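PDB 2BUE: Aac(6')-ib from Escherichia coli, which probably catalyses transfer of the acetyl group of acetyl-CoA to the 6'-amino group of aminoglycosides such as kanamycin B, giving resistance to these antibiotics. Local coordinates for residues Arg115-Leu120 with Thr150-Asp155; Cys166-Gly171 with Val186-Thr191; Thr79-Met84 with Gly91-Tyr96. The protein carries 2 engineered substitutions. All blocks are in the same frame, centred on the assembly; numbering follows the deposited sequence. Where two conformers were deposited one is given.

Contact 1 (Arg115-Leu120 with Thr150-Asp155); sequences RGIDQL and TKIQTD. With RIO (ribostamycin), chain C.
Arg115 starts a short parallel pairing: its N donates to Lys151 O at 3.0 Å, and its O receives Gln153 N at 2.8 Å. The guanidinium leads off to Pro112 O, leaving the backbone to make the pairing. At Gly116 the lack of a side chain lets Gln153 lie close, with Gly116 CA 3.5 Å from Gln153 CG; the amide of Gln153 goes on to Tyr96 and Tyr187. Ile117 N reaches Gln153 O at 3.1 Å in a more bent bond (142°), the last backbone link before the strands, 39° apart in direction, diverge. On the side facing helix 131-144 lie the branched side chains of Ile117 and Ile152. Ile117 O takes no backbone N-H from 150-155; a water and Thr154 OG1 approach it instead. This opening between two parallel strands is the hallmark of the GNAT fold, and Gln119 O uses it to bind the N4P amide of coenzyme A. Asp118 has CG anti to the carbonyl carbon (chi1 -56°), a placement from which its OD1 accepts from ribostamycin N3, the 6'-amine, at 2.8 Å and also from N2. Asp155 OD1 takes N2 too, at 2.8 Å, although it lies 3.6 Å from Asp118 OD1. An amine shared by two acidic groups is probably what makes their closeness tolerable, and the Asp118 bond is consistent with N3 being the nitrogen that is acetylated.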
loop_
_atom_site.group_PDB
_atom_site.type_symbol
_atom_site.label_atom_id
_atom_site.label_comp_id
_atom_site.label_asym_id
_atom_site.label_seq_id
_atom_site.Cartn_x
_atom_site.Cartn_y
_atom_site.Cartn_z
ATOM N N ARG A 115 7.801 5.900 -5.576
ATOM C CA ARG A 115 6.907 4.736 -5.495
ATOM C C ARG A 115 5.858 5.017 -4.435
ATOM O O ARG A 115 6.195 5.590 -3.401
ATOM C CB ARG A 115 7.648 3.471 -5.068
ATOM C CG ARG A 115 8.786 3.090 -5.994
ATOM C CD ARG A 115 8.248 2.387 -7.258
ATOM N NE ARG A 115 9.354 2.150 -8.194
ATOM C CZ ARG A 115 9.799 3.058 -9.060
ATOM N NH1 ARG A 115 9.246 4.272 -9.127
ATOM N NH2 ARG A 115 10.813 2.760 -9.860
ATOM N N GLY A 116 4.607 4.640 -4.699
ATOM C CA GLY A 116 3.598 4.756 -3.652
ATOM C C GLY A 116 3.196 3.376 -3.177
ATOM O O GLY A 116 3.447 2.374 -3.860
ATOM N N ILE A 117 2.557 3.323 -2.022
ATOM C CA ILE A 117 2.082 2.059 -1.468
ATOM C C ILE A 117 0.646 2.184 -0.946
ATOM O O ILE A 117 0.203 3.285 -0.545
ATOM C CB ILE A 117 3.002 1.547 -0.344
ATOM C CG1 ILE A 117 3.111 2.587 0.796
ATOM C CG2 ILE A 117 4.417 1.239 -0.910
ATOM C CD1 ILE A 117 3.808 2.037 2.081
ATOM N N ASP A 118 -0.031 1.041 -0.928
ATOM C CA ASP A 118 -1.365 0.904 -0.291
ATOM C C ASP A 118 -1.370 -0.481 0.323
ATOM O O ASP A 118 -0.706 -1.388 -0.185
ATOM C CB ASP A 118 -2.482 0.983 -1.329
ATOM C CG ASP A 118 -2.439 2.258 -2.151
ATOM O OD1 ASP A 118 -2.828 3.318 -1.628
ATOM O OD2 ASP A 118 -2.019 2.173 -3.317
ATOM N N GLN A 119 -2.082 -0.662 1.429
ATOM C CA GLN A 119 -2.108 -1.984 2.046
ATOM C C GLN A 119 -3.278 -2.154 3.004
ATOM O O GLN A 119 -3.936 -1.181 3.400
ATOM C CB GLN A 119 -0.772 -2.310 2.756
ATOM C CG GLN A 119 -0.574 -1.661 4.096
ATOM C CD GLN A 119 -0.440 -0.181 4.022
ATOM O OE1 GLN A 119 0.283 0.357 3.170
ATOM N NE2 GLN A 119 -1.110 0.510 4.948
ATOM N N LEU A 120 -3.552 -3.414 3.297
ATOM C CA LEU A 120 -4.641 -3.772 4.204
ATOM C C LEU A 120 -4.264 -5.057 4.949
ATOM O O LEU A 120 -3.552 -5.919 4.418
ATOM C CB LEU A 120 -5.955 -3.954 3.430
ATOM C CG LEU A 120 -5.992 -5.098 2.396
ATOM C CD1 LEU A 120 -6.483 -6.405 3.040
ATOM C CD2 LEU A 120 -6.856 -4.728 1.190
ATOM N N THR A 150 13.619 6.542 -5.104
ATOM C CA THR A 150 14.144 7.754 -4.444
ATOM C C THR A 150 13.353 8.161 -3.199
ATOM O O THR A 150 13.889 8.762 -2.257
ATOM C CB THR A 150 14.087 8.938 -5.412
ATOM O OG1 THR A 150 12.762 9.041 -5.969
ATOM C CG2 THR A 150 15.125 8.735 -6.548
ATOM N N LYS A 151 12.074 7.807 -3.211
ATOM C CA LYS A 151 11.148 8.290 -2.179
ATOM C C LYS A 151 9.902 7.425 -2.237
ATOM O O LYS A 151 9.515 7.002 -3.332
ATOM C CB LYS A 151 10.749 9.739 -2.520
ATOM C CG LYS A 151 9.792 10.365 -1.500
ATOM C CD LYS A 151 9.671 11.867 -1.765
ATOM C CE LYS A 151 8.814 12.163 -2.985
ATOM N NZ LYS A 151 8.843 13.647 -3.367
ATOM N N ILE A 152 9.329 7.118 -1.073
ATOM C CA ILE A 152 8.056 6.398 -1.063
ATOM C C ILE A 152 6.990 7.360 -0.590
ATOM O O ILE A 152 7.247 8.203 0.267
ATOM C CB ILE A 152 8.110 5.134 -0.201
ATOM C CG1 ILE A 152 9.322 4.276 -0.615
ATOM C CG2 ILE A 152 6.810 4.330 -0.326
ATOM C CD1 ILE A 152 9.658 3.196 0.376
ATOM N N GLN A 153 5.811 7.254 -1.209
ATOM C CA GLN A 153 4.663 8.093 -0.822
ATOM C C GLN A 153 3.496 7.218 -0.427
ATOM O O GLN A 153 3.408 6.027 -0.812
ATOM C CB GLN A 153 4.234 9.029 -1.960
ATOM C CG GLN A 153 3.640 8.246 -3.155
ATOM C CD GLN A 153 3.180 9.147 -4.290
ATOM O OE1 GLN A 153 3.837 10.141 -4.636
ATOM N NE2 GLN A 153 2.069 8.772 -4.911
ATOM N N THR A 154 2.575 7.797 0.335
ATOM C CA THR A 154 1.269 7.156 0.526
ATOM C C THR A 154 0.229 8.272 0.713
ATOM O O THR A 154 0.614 9.414 0.951
ATOM C CB THR A 154 1.261 6.153 1.685
ATOM O OG1 THR A 154 0.061 5.344 1.624
ATOM C CG2 THR A 154 1.391 6.862 3.022
ATOM N N ASP A 155 -1.045 7.920 0.591
ATOM C CA ASP A 155 -2.099 8.931 0.456
ATOM C C ASP A 155 -3.396 8.523 1.184
ATOM O O ASP A 155 -4.461 8.457 0.553
ATOM C CB ASP A 155 -2.352 9.252 -1.024
ATOM C CG ASP A 155 -2.996 8.078 -1.794
ATOM O OD1 ASP A 155 -2.781 6.909 -1.390
ATOM O OD2 ASP A 155 -3.747 8.347 -2.757
HETATM O O1 RIO C . -6.482 -1.014 -5.666
HETATM C C1 RIO C . -6.013 -1.442 -6.953
HETATM C C2 RIO C . -6.634 -0.533 -8.021
HETATM O O2 RIO C . -6.890 0.792 -7.514
HETATM C C3 RIO C . -5.761 1.637 -7.788
HETATM O O3 RIO C . -5.018 1.902 -6.579
HETATM C C4 RIO C . -4.825 3.345 -6.303
HETATM C C5 RIO C . -3.564 3.908 -7.019
HETATM O O4 RIO C . -3.706 3.805 -8.426
HETATM C C6 RIO C . -3.226 5.361 -6.640
HETATM N N1 RIO C . -1.911 5.722 -7.244
HETATM C C7 RIO C . -3.135 5.507 -5.097
HETATM C C8 RIO C . -4.450 5.040 -4.437
HETATM N N2 RIO C . -4.350 5.272 -2.968
HETATM C C9 RIO C . -4.730 3.532 -4.760
HETATM O O5 RIO C . -6.052 3.265 -4.207
HETATM C C10 RIO C . -6.162 1.989 -3.575
HETATM O O6 RIO C . -5.736 2.049 -2.236
HETATM C C11 RIO C . -6.590 2.822 -1.319
HETATM C C12 RIO C . -6.010 2.596 0.097
HETATM N N3 RIO C . -4.804 3.415 0.296
HETATM C C13 RIO C . -8.073 2.345 -1.393
HETATM O O7 RIO C . -8.872 3.255 -0.600
HETATM C C14 RIO C . -8.557 2.341 -2.864
HETATM O O8 RIO C . -9.949 1.930 -2.991
HETATM C C15 RIO C . -7.628 1.487 -3.741
HETATM N N4 RIO C . -8.018 1.510 -5.150
HETATM C C16 RIO C . -4.938 0.901 -8.877
HETATM O O9 RIO C . -4.932 1.742 -10.020
HETATM C C17 RIO C . -5.797 -0.316 -9.262
HETATM O O10 RIO C . -6.692 0.096 -10.333
HETATM O O HOH W 1 -0.544 5.643 -2.036
HETATM O O HOH W 2 -2.528 4.819 1.113
#

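Contact 2 (Cys166-Gly171 with Val186-Thr191); sequences CYEKAG and VYMVQT. With COA (coenzyme A), chain B.
Met188 leaves its strand with CG anti to the carbonyl carbon (chi1 -59°), runs straight on to SD, and then bends at chi3 (71°), which turns its methyl CE against helix 161-169. CE lands 3.6 Å from Tyr167 CB and 3.7 Å from Glu168 CG, and the Met188 and Glu168 side chains cross at about a right angle. Flexible methionine suits this niche: SD also makes a Met-aromatic contact, oblique and 5.3 Å from the centre of the Tyr167 ring. Beyond the ring, Tyr167 OH bonds to Gln119, while the thiol sulfur S1P of coenzyme A lies at the ring edge. Glu168 lends only its aliphatic part here and spends its carboxylate on salt bridges to Arg165 and Arg174. The helix ends in a Schellman motif, with Gly171 N bonded to Glu168 O at 3.0 Å and Phe172 N to Tyr167 O; Gly171 is its C' residue, at a positive phi (104°) that glycine adopts readily. Gln190, pointing toward the helix end, lays its CG 3.4 Å from Gly171 O. Lys169, next after Glu168 and making no contact with the strand, stretches NZ to O8A of the cofactor's 3'-phosphate at 2.7 Å.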
loop_
_atom_site.group_PDB
_atom_site.type_symbol
_atom_site.label_atom_id
_atom_site.label_comp_id
_atom_site.label_asym_id
_atom_site.label_seq_id
_atom_site.Cartn_x
_atom_site.Cartn_y
_atom_site.Cartn_z
ATOM N N CYS A 166 -0.231 4.682 11.650
ATOM C CA CYS A 166 0.586 3.524 11.255
ATOM C C CYS A 166 1.734 3.992 10.337
ATOM O O CYS A 166 2.903 3.647 10.556
ATOM C CB CYS A 166 -0.287 2.497 10.545
ATOM S SG CYS A 166 0.628 1.161 9.752
ATOM N N TYR A 167 1.392 4.803 9.333
ATOM C CA TYR A 167 2.402 5.289 8.396
ATOM C C TYR A 167 3.488 6.122 9.087
ATOM O O TYR A 167 4.675 5.978 8.792
ATOM C CB TYR A 167 1.766 6.074 7.246
ATOM C CG TYR A 167 1.077 5.201 6.212
ATOM C CD1 TYR A 167 1.797 4.164 5.566
ATOM C CD2 TYR A 167 -0.241 5.473 5.796
ATOM C CE1 TYR A 167 1.206 3.364 4.563
ATOM C CE2 TYR A 167 -0.859 4.660 4.809
ATOM C CZ TYR A 167 -0.110 3.604 4.199
ATOM O OH TYR A 167 -0.630 2.761 3.212
ATOM N N GLU A 168 3.067 6.983 10.012
ATOM C CA GLU A 168 4.024 7.761 10.823
ATOM C C GLU A 168 4.960 6.849 11.614
ATOM O O GLU A 168 6.172 7.074 11.628
ATOM C CB GLU A 168 3.272 8.710 11.764
ATOM C CG GLU A 168 2.632 9.880 11.035
ATOM C CD GLU A 168 2.025 10.878 12.003
ATOM O OE1 GLU A 168 1.582 10.435 13.094
ATOM O OE2 GLU A 168 1.991 12.086 11.668
ATOM N N LYS A 169 4.399 5.824 12.254
ATOM C CA LYS A 169 5.203 4.857 13.021
ATOM C C LYS A 169 6.214 4.131 12.122
ATOM O O LYS A 169 7.323 3.783 12.554
ATOM C CB LYS A 169 4.306 3.850 13.732
ATOM C CG LYS A 169 3.506 4.474 14.863
ATOM C CD LYS A 169 3.095 3.446 15.880
ATOM C CE LYS A 169 2.075 2.527 15.324
ATOM N NZ LYS A 169 1.940 1.290 16.155
ATOM N N ALA A 170 5.840 3.937 10.861
ATOM C CA ALA A 170 6.739 3.318 9.878
ATOM C C ALA A 170 7.706 4.287 9.170
ATOM O O ALA A 170 8.395 3.880 8.212
ATOM C CB ALA A 170 5.922 2.542 8.843
ATOM N N GLY A 171 7.731 5.557 9.584
ATOM C CA GLY A 171 8.745 6.523 9.122
ATOM C C GLY A 171 8.270 7.537 8.086
ATOM O O GLY A 171 9.069 8.298 7.546
ATOM N N VAL A 186 -4.223 12.831 2.516
ATOM C CA VAL A 186 -3.079 13.339 3.265
ATOM C C VAL A 186 -1.833 12.746 2.606
ATOM O O VAL A 186 -1.578 11.554 2.742
ATOM C CB VAL A 186 -3.164 12.982 4.750
ATOM C CG1 VAL A 186 -1.923 13.470 5.502
ATOM C CG2 VAL A 186 -4.447 13.617 5.357
ATOM N N TYR A 187 -1.086 13.590 1.893
ATOM C CA TYR A 187 0.119 13.139 1.197
ATOM C C TYR A 187 1.236 12.941 2.227
ATOM O O TYR A 187 1.576 13.855 2.991
ATOM C CB TYR A 187 0.524 14.181 0.176
ATOM C CG TYR A 187 1.587 13.676 -0.742
ATOM C CD1 TYR A 187 1.340 12.583 -1.599
ATOM C CD2 TYR A 187 2.839 14.279 -0.761
ATOM C CE1 TYR A 187 2.344 12.114 -2.477
ATOM C CE2 TYR A 187 3.858 13.807 -1.623
ATOM C CZ TYR A 187 3.603 12.723 -2.455
ATOM O OH TYR A 187 4.623 12.264 -3.261
ATOM N N MET A 188 1.802 11.733 2.253
ATOM C CA MET A 188 2.856 11.389 3.212
ATOM C C MET A 188 4.045 10.805 2.465
ATOM O O MET A 188 3.860 10.066 1.511
ATOM C CB MET A 188 2.342 10.342 4.204
ATOM C CG MET A 188 1.101 10.843 4.990
ATOM S SD MET A 188 0.547 9.645 6.200
ATOM C CE MET A 188 1.833 9.708 7.435
ATOM N N VAL A 189 5.251 11.102 2.933
ATOM C CA VAL A 189 6.452 10.617 2.239
ATOM C C VAL A 189 7.533 10.143 3.205
ATOM O O VAL A 189 7.597 10.555 4.380
ATOM C CB VAL A 189 7.043 11.687 1.251
ATOM C CG1 VAL A 189 6.016 12.189 0.240
ATOM C CG2 VAL A 189 7.724 12.838 1.996
ATOM N N GLN A 190 8.408 9.287 2.677
ATOM C CA GLN A 190 9.623 8.856 3.352
ATOM C C GLN A 190 10.722 8.822 2.279
ATOM O O GLN A 190 10.617 8.067 1.323
ATOM C CB GLN A 190 9.421 7.465 3.943
ATOM C CG GLN A 190 10.571 7.014 4.794
ATOM C CD GLN A 190 10.322 5.727 5.552
ATOM O OE1 GLN A 190 9.188 5.177 5.610
ATOM N NE2 GLN A 190 11.376 5.245 6.184
ATOM N N THR A 191 11.751 9.660 2.412
ATOM C CA THR A 191 12.825 9.724 1.408
ATOM C C THR A 191 13.881 8.654 1.682
ATOM O O THR A 191 14.005 8.163 2.799
ATOM C CB THR A 191 13.553 11.093 1.429
ATOM O OG1 THR A 191 14.205 11.253 2.700
ATOM C CG2 THR A 191 12.541 12.257 1.177
HETATM N N1A COA B . -7.886 6.360 15.325
HETATM C C2A COA B . -6.697 6.947 15.449
HETATM N N3A COA B . -5.615 6.248 15.763
HETATM C C4A COA B . -5.713 4.922 15.966
HETATM C C5A COA B . -6.933 4.278 15.849
HETATM C C6A COA B . -8.046 5.033 15.517
HETATM N N6A COA B . -9.237 4.436 15.395
HETATM N N7A COA B . -6.749 2.983 16.100
HETATM C C8A COA B . -5.458 2.810 16.371
HETATM N N9A COA B . -4.834 3.991 16.296
HETATM C C1B COA B . -3.410 4.231 16.497
HETATM C C2B COA B . -2.900 3.069 17.323
HETATM O O2B COA B . -2.945 3.445 18.703
HETATM C C3B COA B . -1.482 2.906 16.782
HETATM O O3B COA B . -0.658 3.960 17.291
HETATM P P3B COA B . 0.175 3.773 18.645
HETATM O O7A COA B . 1.143 5.071 18.688
HETATM O O8A COA B . 1.120 2.489 18.434
HETATM O O9A COA B . -0.715 3.664 19.835
HETATM C C4B COA B . -1.674 3.169 15.280
HETATM O O4B COA B . -2.842 4.027 15.163
HETATM C C5B COA B . -1.804 1.995 14.307
HETATM O O5B COA B . -0.598 1.227 14.213
HETATM P P1A COA B . -0.734 -0.376 13.957
HETATM O O1A COA B . 0.558 -0.919 13.400
HETATM O O2A COA B . -1.340 -1.095 15.106
HETATM O O3A COA B . -1.799 -0.350 12.771
HETATM P P2A COA B . -2.552 -1.682 12.205
HETATM O O4A COA B . -1.754 -2.873 12.554
HETATM O O5A COA B . -4.011 -1.632 12.516
HETATM O O6A COA B . -2.380 -1.402 10.618
HETATM C CBP COA B . -3.745 -0.609 8.768
HETATM C CCP COA B . -2.895 -0.197 9.988
HETATM C CDP COA B . -4.322 0.679 8.136
HETATM C CEP COA B . -2.828 -1.343 7.755
HETATM C CAP COA B . -4.901 -1.555 9.238
HETATM O OAP COA B . -5.574 -0.998 10.387
HETATM C C9P COA B . -5.904 -1.889 8.112
HETATM O O9P COA B . -5.575 -2.655 7.204
HETATM N N8P COA B . -7.118 -1.300 8.210
HETATM C C7P COA B . -8.199 -1.509 7.221
HETATM C C6P COA B . -7.739 -1.110 5.794
HETATM C C5P COA B . -7.038 0.268 5.712
HETATM O O5P COA B . -7.412 1.227 6.394
HETATM N N4P COA B . -6.017 0.346 4.843
HETATM C C3P COA B . -5.242 1.597 4.693
HETATM C C2P COA B . -5.843 2.559 3.671
HETATM S S1P COA B . -4.770 4.038 3.386
#

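Contact 3 (Thr79-Met84 with Gly91-Tyr96). With RIO (ribostamycin), chain C.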
loop_
_atom_site.group_PDB
_atom_site.type_symbol
_atom_site.label_atom_id
_atom_site.label_comp_id
_atom_site.label_asym_id
_atom_site.label_seq_id
_atom_site.Cartn_x
_atom_site.Cartn_y
_atom_site.Cartn_z
ATOM N N THR A 79 2.239 -3.196 -8.644
ATOM C CA THR A 79 2.719 -4.528 -8.265
ATOM C C THR A 79 2.046 -4.992 -6.979
ATOM O O THR A 79 2.175 -4.328 -5.939
ATOM C CB THR A 79 4.258 -4.520 -8.064
ATOM O OG1 THR A 79 4.895 -4.069 -9.265
ATOM C CG2 THR A 79 4.778 -5.900 -7.674
ATOM N N PRO A 80 1.312 -6.120 -7.047
ATOM C CA PRO A 80 0.607 -6.659 -5.876
ATOM C C PRO A 80 1.421 -7.651 -5.062
ATOM O O PRO A 80 2.137 -8.508 -5.636
ATOM C CB PRO A 80 -0.616 -7.360 -6.496
ATOM C CG PRO A 80 -0.086 -7.916 -7.827
ATOM C CD PRO A 80 1.034 -6.919 -8.268
ATOM N N TYR A 81 1.286 -7.554 -3.736
ATOM C CA TYR A 81 1.948 -8.458 -2.791
ATOM C C TYR A 81 0.950 -9.080 -1.812
ATOM O O TYR A 81 -0.083 -8.468 -1.502
ATOM C CB TYR A 81 2.984 -7.707 -1.935
ATOM C CG TYR A 81 3.916 -6.839 -2.722
ATOM C CD1 TYR A 81 5.051 -7.374 -3.334
ATOM C CD2 TYR A 81 3.654 -5.478 -2.865
ATOM C CE1 TYR A 81 5.909 -6.553 -4.091
ATOM C CE2 TYR A 81 4.494 -4.634 -3.607
ATOM C CZ TYR A 81 5.614 -5.189 -4.229
ATOM O OH TYR A 81 6.454 -4.360 -4.934
ATOM N N ILE A 82 1.291 -10.267 -1.315
ATOM C CA ILE A 82 0.626 -10.847 -0.163
ATOM C C ILE A 82 1.594 -10.779 1.016
ATOM O O ILE A 82 2.761 -11.185 0.899
ATOM C CB ILE A 82 0.133 -12.308 -0.409
ATOM C CG1 ILE A 82 -0.873 -12.334 -1.572
ATOM C CG2 ILE A 82 -0.462 -12.871 0.914
ATOM C CD1 ILE A 82 -2.186 -11.560 -1.320
ATOM N N ALA A 83 1.104 -10.231 2.126
ATOM C CA ALA A 83 1.852 -10.184 3.379
ATOM C C ALA A 83 1.682 -11.498 4.116
ATOM O O ALA A 83 0.546 -11.995 4.279
ATOM C CB ALA A 83 1.369 -9.029 4.237
ATOM N N MET A 84 2.813 -12.036 4.581
ATOM C CA MET A 84 2.853 -13.338 5.262
ATOM C C MET A 84 3.374 -13.215 6.693
ATOM O O MET A 84 4.295 -12.445 6.954
ATOM C CB MET A 84 3.785 -14.291 4.506
ATOM C CG MET A 84 3.457 -14.490 3.036
ATOM S SD MET A 84 1.911 -15.378 2.799
ATOM C CE MET A 84 2.314 -16.961 3.577
ATOM N N GLY A 91 -2.432 -10.230 4.766
ATOM C CA GLY A 91 -2.837 -8.958 4.189
ATOM C C GLY A 91 -2.436 -8.828 2.740
ATOM O O GLY A 91 -1.769 -9.720 2.175
ATOM N N TYR A 92 -2.845 -7.708 2.163
ATOM C CA TYR A 92 -2.572 -7.396 0.772
ATOM C C TYR A 92 -1.831 -6.064 0.749
ATOM O O TYR A 92 -2.167 -5.163 1.510
ATOM C CB TYR A 92 -3.882 -7.263 -0.022
ATOM C CG TYR A 92 -3.689 -6.652 -1.395
ATOM C CD1 TYR A 92 -3.355 -7.450 -2.497
ATOM C CD2 TYR A 92 -3.849 -5.265 -1.597
ATOM C CE1 TYR A 92 -3.172 -6.873 -3.772
ATOM C CE2 TYR A 92 -3.654 -4.671 -2.874
ATOM C CZ TYR A 92 -3.314 -5.505 -3.951
ATOM O OH TYR A 92 -3.135 -4.975 -5.206
ATOM N N ALA A 93 -0.848 -5.930 -0.132
ATOM C CA ALA A 93 -0.221 -4.630 -0.338
ATOM C C ALA A 93 0.061 -4.441 -1.820
ATOM O O ALA A 93 0.037 -5.408 -2.607
ATOM C CB ALA A 93 1.071 -4.500 0.501
ATOM N N GLN A 94 0.300 -3.200 -2.202
ATOM C CA GLN A 94 0.704 -2.925 -3.581
ATOM C C GLN A 94 1.653 -1.750 -3.575
ATOM O O GLN A 94 1.564 -0.878 -2.687
ATOM C CB GLN A 94 -0.505 -2.654 -4.479
ATOM C CG GLN A 94 -1.391 -1.502 -3.978
ATOM C CD GLN A 94 -2.588 -1.245 -4.876
ATOM O OE1 GLN A 94 -3.197 -2.178 -5.430
ATOM N NE2 GLN A 94 -2.967 0.023 -4.985
ATOM N N SER A 95 2.594 -1.763 -4.520
ATOM C CA SER A 95 3.426 -0.600 -4.776
ATOM C C SER A 95 3.183 -0.137 -6.216
ATOM O O SER A 95 2.817 -0.940 -7.092
ATOM C CB SER A 95 4.913 -0.905 -4.560
ATOM O OG SER A 95 5.363 -1.934 -5.432
ATOM N N TYR A 96 3.402 1.143 -6.484
ATOM C CA TYR A 96 3.158 1.657 -7.823
ATOM C C TYR A 96 4.184 2.719 -8.177
ATOM O O TYR A 96 4.746 3.386 -7.283
ATOM C CB TYR A 96 1.693 2.162 -8.016
ATOM C CG TYR A 96 1.313 3.258 -7.040
ATOM C CD1 TYR A 96 1.611 4.599 -7.338
ATOM C CD2 TYR A 96 0.656 2.960 -5.826
ATOM C CE1 TYR A 96 1.302 5.629 -6.443
ATOM C CE2 TYR A 96 0.337 4.021 -4.915
ATOM C CZ TYR A 96 0.669 5.329 -5.240
ATOM O OH TYR A 96 0.388 6.382 -4.395
HETATM O O1 RIO C . -6.482 -1.014 -5.666
HETATM C C1 RIO C . -6.013 -1.442 -6.953
HETATM C C2 RIO C . -6.634 -0.533 -8.021
HETATM O O2 RIO C . -6.890 0.792 -7.514
HETATM C C3 RIO C . -5.761 1.637 -7.788
HETATM O O3 RIO C . -5.018 1.902 -6.579
HETATM C C4 RIO C . -4.825 3.345 -6.303
HETATM C C5 RIO C . -3.564 3.908 -7.019
HETATM O O4 RIO C . -3.706 3.805 -8.426
HETATM C C6 RIO C . -3.226 5.361 -6.640
HETATM N N1 RIO C . -1.911 5.722 -7.244
HETATM C C7 RIO C . -3.135 5.507 -5.097
HETATM C C8 RIO C . -4.450 5.040 -4.437
HETATM N N2 RIO C . -4.350 5.272 -2.968
HETATM C C9 RIO C . -4.730 3.532 -4.760
HETATM O O5 RIO C . -6.052 3.265 -4.207
HETATM C C10 RIO C . -6.162 1.989 -3.575
HETATM O O6 RIO C . -5.736 2.049 -2.236
HETATM C C11 RIO C . -6.590 2.822 -1.319
HETATM C C12 RIO C . -6.010 2.596 0.097
HETATM N N3 RIO C . -4.804 3.415 0.296
HETATM C C13 RIO C . -8.073 2.345 -1.393
HETATM O O7 RIO C . -8.872 3.255 -0.600
HETATM C C14 RIO C . -8.557 2.341 -2.864
HETATM O O8 RIO C . -9.949 1.930 -2.991
HETATM C C15 RIO C . -7.628 1.487 -3.741
HETATM N N4 RIO C . -8.018 1.510 -5.150
HETATM C C16 RIO C . -4.938 0.901 -8.877
HETATM O O9 RIO C . -4.932 1.742 -10.020
HETATM C C17 RIO C . -5.797 -0.316 -9.262
HETATM O O10 RIO C . -6.692 0.096 -10.333
#
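Of the pairs between 79-84 and 91-96, Gly91 and Ala83 lie nearest the turn of a beta hairpin, strands 78-85 and 88-97, in the antiparallel part of the GNAT sheet. Ala83 N gives Gly91 O a bond of 2.9 Å from above the carbonyl plane, whereas the return bond, Gly91 N to Ala83 O, is weak at 3.5 Å. Tyr92 lies on the opposite sheet face, toward helix 36-43. With CG anti to its backbone N (chi1 168°), the ring extends past Ile82, whose CD1 sits at its edge, to Pro80, whose CB is 3.8 Å from Tyr92 CE1. Its hydroxyl then bonds to Gln94 OE1 at 2.8 Å, in the plane of the ring and on a lone pair of the amide oxygen. Ala93, small enough to lie beneath Leu139 of helix 131-144, takes Tyr81 N on its O at 2.7 Å. Gln94 pairs with Pro80, which has no N-H to offer, at a site where none is needed for the ladder. Held at OE1 by Tyr92, its amide directs NE2 to ribostamycin O3 (3.2 Å) and to Asp118. Ser95, on the face of Ala93, joins OG to Tyr81 OH at 2.7 Å, a polar pair beside apolar Leu143. Tyr96 offers a ring face to the antibiotic: ribostamycin N1 stands above it, offset toward the rim, 3.3 Å from Tyr96 CZ.

Contacts 1 and 3 are both buried in one sheet, side by side, since strands 88-97 and 114-121 are neighbours; Gly116 N to Tyr96 O and Leu120 N to Tyr92 O join them. Contact 2 is only partly buried and sets a helix against strand 183-191, next to strand 151-154 of contact 1. Chemistry follows place: contact 3 is a full antiparallel ladder, contact 1 a parallel pairing that soon splays apart, and contact 2 side-chain packing at a helix end. Contacts 1 and 3 both grip ribostamycin, through acids and through an amide and a ring face respectively, while contacts 1 and 2 both meet coenzyme A, by a backbone carbonyl and by a lysine respectively.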